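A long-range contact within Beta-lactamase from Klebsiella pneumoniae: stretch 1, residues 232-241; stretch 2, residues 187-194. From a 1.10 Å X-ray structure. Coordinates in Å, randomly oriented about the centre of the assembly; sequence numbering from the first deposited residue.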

ATOM      1  N   THR A 232       8.709  -0.505   7.574  1.00  7.36           N
ATOM      2  CA  THR A 232       8.250  -1.772   8.132  1.00  7.21           C
ATOM      3  C   THR A 232       9.156  -2.904   7.654  1.00  7.01           C
ATOM      4  O   THR A 232       9.997  -2.726   6.770  1.00  7.52           O
ATOM      5  CB  THR A 232       6.782  -2.005   7.760  1.00  7.80           C
ATOM      6  OG1 THR A 232       6.303  -3.198   8.381  1.00  8.15           O
ATOM      7  CG2 THR A 232       6.623  -2.120   6.261  1.00  8.94           C
ATOM      8  N   THR A 233       8.975  -4.070   8.264  1.00  7.48           N
ATOM      9  CA  THR A 233       9.697  -5.274   7.877  1.00  7.85           C
ATOM     10  C   THR A 233       8.828  -6.131   6.964  1.00  7.41           C
ATOM     11  O   THR A 233       7.597  -6.033   6.960  1.00  7.20           O
ATOM     12  CB  THR A 233      10.083  -6.113   9.098  1.00  8.60           C
ATOM     13  OG1 THR A 233       8.888  -6.616   9.704  1.00  8.37           O
ATOM     14  CG2 THR A 233      10.883  -5.295  10.110  1.00  9.06           C
ATOM     15  N   SER A 234       9.487  -7.005   6.204  1.00  7.73           N
ATOM     16  CA  SER A 234       8.730  -7.943   5.385  1.00  7.58           C
ATOM     17  C   SER A 234       7.884  -8.876   6.242  1.00  7.65           C
ATOM     18  O   SER A 234       6.784  -9.264   5.836  1.00  7.81           O
ATOM     19  CB  SER A 234       9.674  -8.742   4.491  1.00  7.92           C
ATOM     20  OG  SER A 234      10.541  -9.539   5.273  1.00  8.56           O
ATOM     21  N   SER A 235       8.359  -9.223   7.442  1.00  7.88           N
ATOM     22  CA  SER A 235       7.578 -10.088   8.322  1.00  8.44           C
ATOM     23  C   SER A 235       6.309  -9.401   8.809  1.00  6.86           C
ATOM     24  O   SER A 235       5.241 -10.024   8.859  1.00  7.54           O
ATOM     25  CB  SER A 235       8.441 -10.537   9.496  1.00  9.08           C
ATOM     26  OG  SER A 235       9.480 -11.395   9.054  1.00 12.70           O
ATOM     27  N   ASP A 236       6.405  -8.125   9.189  1.00  7.42           N
ATOM     28  CA  ASP A 236       5.197  -7.402   9.580  1.00  7.54           C
ATOM     29  C   ASP A 236       4.224  -7.285   8.415  1.00  7.37           C
ATOM     30  O   ASP A 236       3.010  -7.424   8.597  1.00  7.35           O
ATOM     31  CB  ASP A 236       5.533  -6.009  10.116  1.00  8.25           C
ATOM     32  CG  ASP A 236       5.731  -5.983  11.623  1.00  8.04           C
ATOM     33  OD1 ASP A 236       5.985  -7.049  12.231  1.00 10.55           O
ATOM     34  OD2 ASP A 236       5.654  -4.874  12.201  1.00  9.53           O
ATOM     35  N   LEU A 237       4.732  -7.006   7.214  1.00  7.71           N
ATOM     36  CA  LEU A 237       3.828  -6.920   6.074  1.00  7.76           C
ATOM     37  C   LEU A 237       3.241  -8.272   5.709  1.00  7.39           C
ATOM     38  O   LEU A 237       2.101  -8.336   5.243  1.00  7.52           O
ATOM     39  CB  LEU A 237       4.514  -6.291   4.870  1.00  7.51           C
ATOM     40  CG  LEU A 237       4.681  -4.780   4.956  1.00  8.24           C
ATOM     41  CD1 LEU A 237       5.485  -4.283   3.761  1.00  8.36           C
ATOM     42  CD2 LEU A 237       3.334  -4.062   5.034  1.00  8.62           C
ATOM     43  N   LEU A 238       3.983  -9.362   5.910  1.00  7.00           N
ATOM     44  CA  LEU A 238       3.374 -10.663   5.667  1.00  7.25           C
ATOM     45  C   LEU A 238       2.247 -10.923   6.658  1.00  6.97           C
ATOM     46  O   LEU A 238       1.216 -11.504   6.296  1.00  7.63           O
ATOM     47  CB  LEU A 238       4.417 -11.777   5.704  1.00  8.53           C
ATOM     48  CG  LEU A 238       3.949 -13.111   5.108  1.00  8.97           C
ATOM     49  CD1 LEU A 238       3.684 -12.981   3.610  1.00  9.86           C
ATOM     50  CD2 LEU A 238       4.958 -14.213   5.387  1.00  9.46           C
ATOM     51  N   ARG A 239       2.416 -10.491   7.909  1.00  7.13           N
ATOM     52  CA  ARG A 239       1.319 -10.587   8.868  1.00  8.06           C
ATOM     53  C   ARG A 239       0.112  -9.780   8.397  1.00  7.44           C
ATOM     54  O   ARG A 239      -1.032 -10.239   8.486  1.00  7.59           O
ATOM     55  CB  ARG A 239       1.789 -10.116  10.243  1.00  9.33           C
ATOM     56  CG  ARG A 239       0.730 -10.258  11.312  1.00 11.09           C
ATOM     57  CD  ARG A 239       1.232  -9.946  12.716  1.00 11.78           C
ATOM     58  NE  ARG A 239       0.102  -9.922  13.636  1.00 12.34           N
ATOM     59  CZ  ARG A 239      -0.385 -10.996  14.248  1.00 12.22           C
ATOM     60  NH1 ARG A 239       0.174 -12.187  14.061  1.00 14.59           N
ATOM     61  NH2 ARG A 239      -1.436 -10.881  15.051  1.00 16.20           N
ATOM     62  N   TYR A 240       0.358  -8.582   7.867  1.00  7.30           N
ATOM     63  CA  TYR A 240      -0.710  -7.744   7.321  1.00  7.34           C
ATOM     64  C   TYR A 240      -1.427  -8.456   6.184  1.00  7.07           C
ATOM     65  O   TYR A 240      -2.661  -8.405   6.084  1.00  7.43           O
ATOM     66  CB  TYR A 240      -0.074  -6.456   6.818  1.00  7.69           C
ATOM     67  CG  TYR A 240      -0.946  -5.339   6.288  1.00  7.73           C
ATOM     68  CD1 TYR A 240      -1.964  -4.775   7.051  1.00  8.26           C
ATOM     69  CD2 TYR A 240      -0.662  -4.772   5.055  1.00  7.89           C
ATOM     70  CE1 TYR A 240      -2.698  -3.697   6.580  1.00  9.06           C
ATOM     71  CE2 TYR A 240      -1.380  -3.703   4.577  1.00  7.82           C
ATOM     72  CZ  TYR A 240      -2.399  -3.169   5.343  1.00  7.64           C
ATOM     73  OH  TYR A 240      -3.113  -2.078   4.896  1.00  8.93           O
ATOM     74  N   VAL A 241      -0.668  -9.124   5.315  1.00  7.90           N
ATOM     75  CA  VAL A 241      -1.271  -9.886   4.224  1.00  7.84           C
ATOM     76  C   VAL A 241      -2.120 -11.031   4.771  1.00  7.85           C
ATOM     77  O   VAL A 241      -3.258 -11.245   4.338  1.00  7.83           O
ATOM     78  CB  VAL A 241      -0.175 -10.372   3.259  1.00  9.01           C
ATOM     79  CG1 VAL A 241      -0.718 -11.418   2.291  1.00 11.22           C
ATOM     80  CG2 VAL A 241       0.422  -9.188   2.504  1.00  9.94           C
TER
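Stretch 2, residues 187-194: QLGMHHSY

Stretch 2, a loop that leaves the end of a helix, turns, and becomes extended at Ser 193 and Tyr 194, runs antiparallel along the first two turns of the helix in stretch 1 and is held there by polar bonds from Asp 236 and Arg 239, with Met 190 packed beside them. Stretch 1 begins with Thr 232 and Thr 233 and is helical from Ser 234 onward; Thr 233 is the N-cap, its OG1 accepting from Asp 236 N at 3.0 Å. The paired CA atoms define the opposed direction: Thr 232 CA lies 4.2 Å from Ser 193 CA, Asp 236 CA 5.3 Å from Met 190 CA, and Tyr 240 CA 7.1 Å from Leu 188 CA, so the two chains diverge as the helix proceeds.

At the diverging end, Gly 189 leaves the preceding helix with positive phi (72°) in a Schellman motif. Its lack of a side chain also makes room for Arg 239: an ideal CB here would fall 2.4 Å from Arg 239 NE. The arginine, extended with chi1 to chi3 all t, donates from NE to Leu 188 O at 2.7 Å, near the guanidinium plane. Water 1 extends this link, accepting from Arg 239 NH2 at 2.9 Å and donating to Gln 187 O at 2.8 Å.

In the middle, the CA-to-CB bond of Asp 236 points toward stretch 2, and its carboxylate gathers donors from the passing loop. Asp 236 OD2 accepts from His 192 N at 2.8 Å and from Ser 193 OG at 2.7 Å, fixing two consecutive residues with one oxygen. The other oxygen, Asp 236 OD1, accepts from water 2 at 2.7 Å; that water in turn accepts from His 191 N at 2.9 Å, giving this amide an indirect connection to the same carboxylate.

Met 190, with chi1 m, chi2 t and chi3 p, supplies much of the apolar contact. Its SD lies 3.8 Å from Tyr 240 CB and approaches the tyrosine ring obliquely, while its CE comes within 4.3 Å of Leu 237 CD2. Leu 188 adds a second contact to the tyrosine, its CD1 standing 4.1 Å from Tyr 240 CD1.

Where the chains are nearest, Thr 232 and Ser 193 form a loose antiparallel bridge with their side chains on the same face. Their hydroxyls, Thr 232 OG1 and Ser 193 OG, are 2.7 Å apart. Beside them, Thr 232 CA makes a C-H...O contact with His 192 O at 3.6 Å, and Thr 233 CG2 rests 4.1 Å from His 192 CB.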

ATOM      1  N   GLN A 187      -3.010  -3.147  17.054  1.00 11.13           N
ATOM      2  CA  GLN A 187      -4.101  -4.118  16.956  1.00 12.14           C
ATOM      3  C   GLN A 187      -3.831  -5.169  15.885  1.00 11.46           C
ATOM      4  O   GLN A 187      -4.324  -6.302  15.989  1.00 12.55           O
ATOM      5  CB  GLN A 187      -5.434  -3.416  16.682  1.00 13.33           C
ATOM      6  CG  GLN A 187      -6.060  -2.714  17.881  1.00 17.06           C
ATOM      7  CD  GLN A 187      -7.530  -2.392  17.654  1.00 21.23           C
ATOM      8  OE1 GLN A 187      -8.255  -3.159  17.016  1.00 25.01           O
ATOM      9  NE2 GLN A 187      -7.977  -1.257  18.175  1.00 24.84           N
ATOM     10  N   LEU A 188      -3.067  -4.818  14.850  1.00 10.76           N
ATOM     11  CA  LEU A 188      -2.665  -5.780  13.833  1.00 10.97           C
ATOM     12  C   LEU A 188      -1.457  -6.607  14.246  1.00 11.05           C
ATOM     13  O   LEU A 188      -1.039  -7.487  13.488  1.00 11.86           O
ATOM     14  CB  LEU A 188      -2.371  -5.060  12.517  1.00 10.83           C
ATOM     15  CG  LEU A 188      -3.558  -4.334  11.880  1.00 11.34           C
ATOM     16  CD1 LEU A 188      -3.091  -3.477  10.721  1.00 12.92           C
ATOM     17  CD2 LEU A 188      -4.607  -5.331  11.420  1.00 13.13           C
ATOM     18  N   GLY A 189      -0.882  -6.351  15.421  1.00 11.02           N
ATOM     19  CA  GLY A 189       0.298  -7.083  15.830  1.00 11.73           C
ATOM     20  C   GLY A 189       1.544  -6.716  15.065  1.00 10.42           C
ATOM     21  O   GLY A 189       2.485  -7.509  15.010  1.00 11.73           O
ATOM     22  N   MET A 190       1.579  -5.525  14.470  1.00  9.06           N
ATOM     23  CA  MET A 190       2.704  -5.090  13.649  1.00  9.15           C
ATOM     24  C   MET A 190       3.582  -4.178  14.499  1.00  8.87           C
ATOM     25  O   MET A 190       3.499  -2.950  14.450  1.00  9.88           O
ATOM     26  CB  MET A 190       2.192  -4.420  12.377  1.00  9.39           C
ATOM     27  CG  MET A 190       1.436  -5.394  11.480  1.00  8.84           C
ATOM     28  SD  MET A 190       0.593  -4.607  10.106  1.00  9.04           S
ATOM     29  CE  MET A 190       1.988  -4.141   9.078  1.00  9.07           C
ATOM     30  N   HIS A 191       4.432  -4.809  15.307  1.00  9.55           N
ATOM     31  CA  HIS A 191       5.215  -4.104  16.312  1.00 10.46           C
ATOM     32  C   HIS A 191       6.503  -3.514  15.768  1.00 10.95           C
ATOM     33  O   HIS A 191       7.152  -2.736  16.475  1.00 13.23           O
ATOM     34  CB  HIS A 191       5.505  -5.028  17.499  1.00 12.10           C
ATOM     35  CG  HIS A 191       4.271  -5.614  18.111  1.00 11.75           C
ATOM     36  ND1 HIS A 191       3.295  -4.839  18.697  1.00 13.47           N
ATOM     37  CD2 HIS A 191       3.845  -6.894  18.209  1.00 14.51           C
ATOM     38  CE1 HIS A 191       2.325  -5.618  19.139  1.00 13.77           C
ATOM     39  NE2 HIS A 191       2.634  -6.870  18.855  1.00 14.23           N
ATOM     40  N   HIS A 192       6.876  -3.845  14.538  1.00  9.87           N
ATOM     41  CA  HIS A 192       8.057  -3.287  13.893  1.00  9.74           C
ATOM     42  C   HIS A 192       7.676  -2.553  12.616  1.00  8.45           C
ATOM     43  O   HIS A 192       8.312  -2.676  11.566  1.00  9.93           O
ATOM     44  CB  HIS A 192       9.133  -4.352  13.727  1.00 12.98           C
ATOM     45  CG  HIS A 192       9.550  -4.938  15.039  1.00 13.29           C
ATOM     46  ND1 HIS A 192       8.908  -6.016  15.609  1.00 16.73           N
ATOM     47  CD2 HIS A 192      10.490  -4.544  15.931  1.00 17.87           C
ATOM     48  CE1 HIS A 192       9.465  -6.289  16.777  1.00 17.99           C
ATOM     49  NE2 HIS A 192      10.425  -5.409  16.997  1.00 17.77           N
ATOM     50  N   SER A 193       6.609  -1.773  12.732  1.00  8.09           N
ATOM     51  CA  SER A 193       6.085  -0.929  11.674  1.00  7.59           C
ATOM     52  C   SER A 193       5.878   0.454  12.270  1.00  7.87           C
ATOM     53  O   SER A 193       5.347   0.576  13.381  1.00  8.56           O
ATOM     54  CB  SER A 193       4.750  -1.481  11.178  1.00  8.41           C
ATOM     55  OG  SER A 193       4.911  -2.785  10.649  1.00  7.85           O
ATOM     56  N   TYR A 194       6.308   1.488  11.548  1.00  7.42           N
ATOM     57  CA  TYR A 194       6.365   2.821  12.128  1.00  8.07           C
ATOM     58  C   TYR A 194       6.104   3.877  11.069  1.00  8.28           C
ATOM     59  O   TYR A 194       6.435   3.702   9.894  1.00  8.92           O
ATOM     60  CB  TYR A 194       7.758   3.116  12.691  1.00  8.89           C
ATOM     61  CG  TYR A 194       8.305   2.041  13.589  1.00  8.54           C
ATOM     62  CD1 TYR A 194       7.930   1.964  14.922  1.00  9.23           C
ATOM     63  CD2 TYR A 194       9.205   1.101  13.105  1.00  9.14           C
ATOM     64  CE1 TYR A 194       8.436   0.973  15.748  1.00  9.90           C
ATOM     65  CE2 TYR A 194       9.716   0.110  13.923  1.00  9.38           C
ATOM     66  CZ  TYR A 194       9.328   0.054  15.237  1.00  9.04           C
ATOM     67  OH  TYR A 194       9.848  -0.934  16.038  1.00 10.45           O
TER
HETATM   68  O   HOH W   1      -3.114  -8.823  16.190  1.00 16.25           O
HETATM   69  O   HOH W   2       6.211  -7.112  14.908  1.00 14.78           O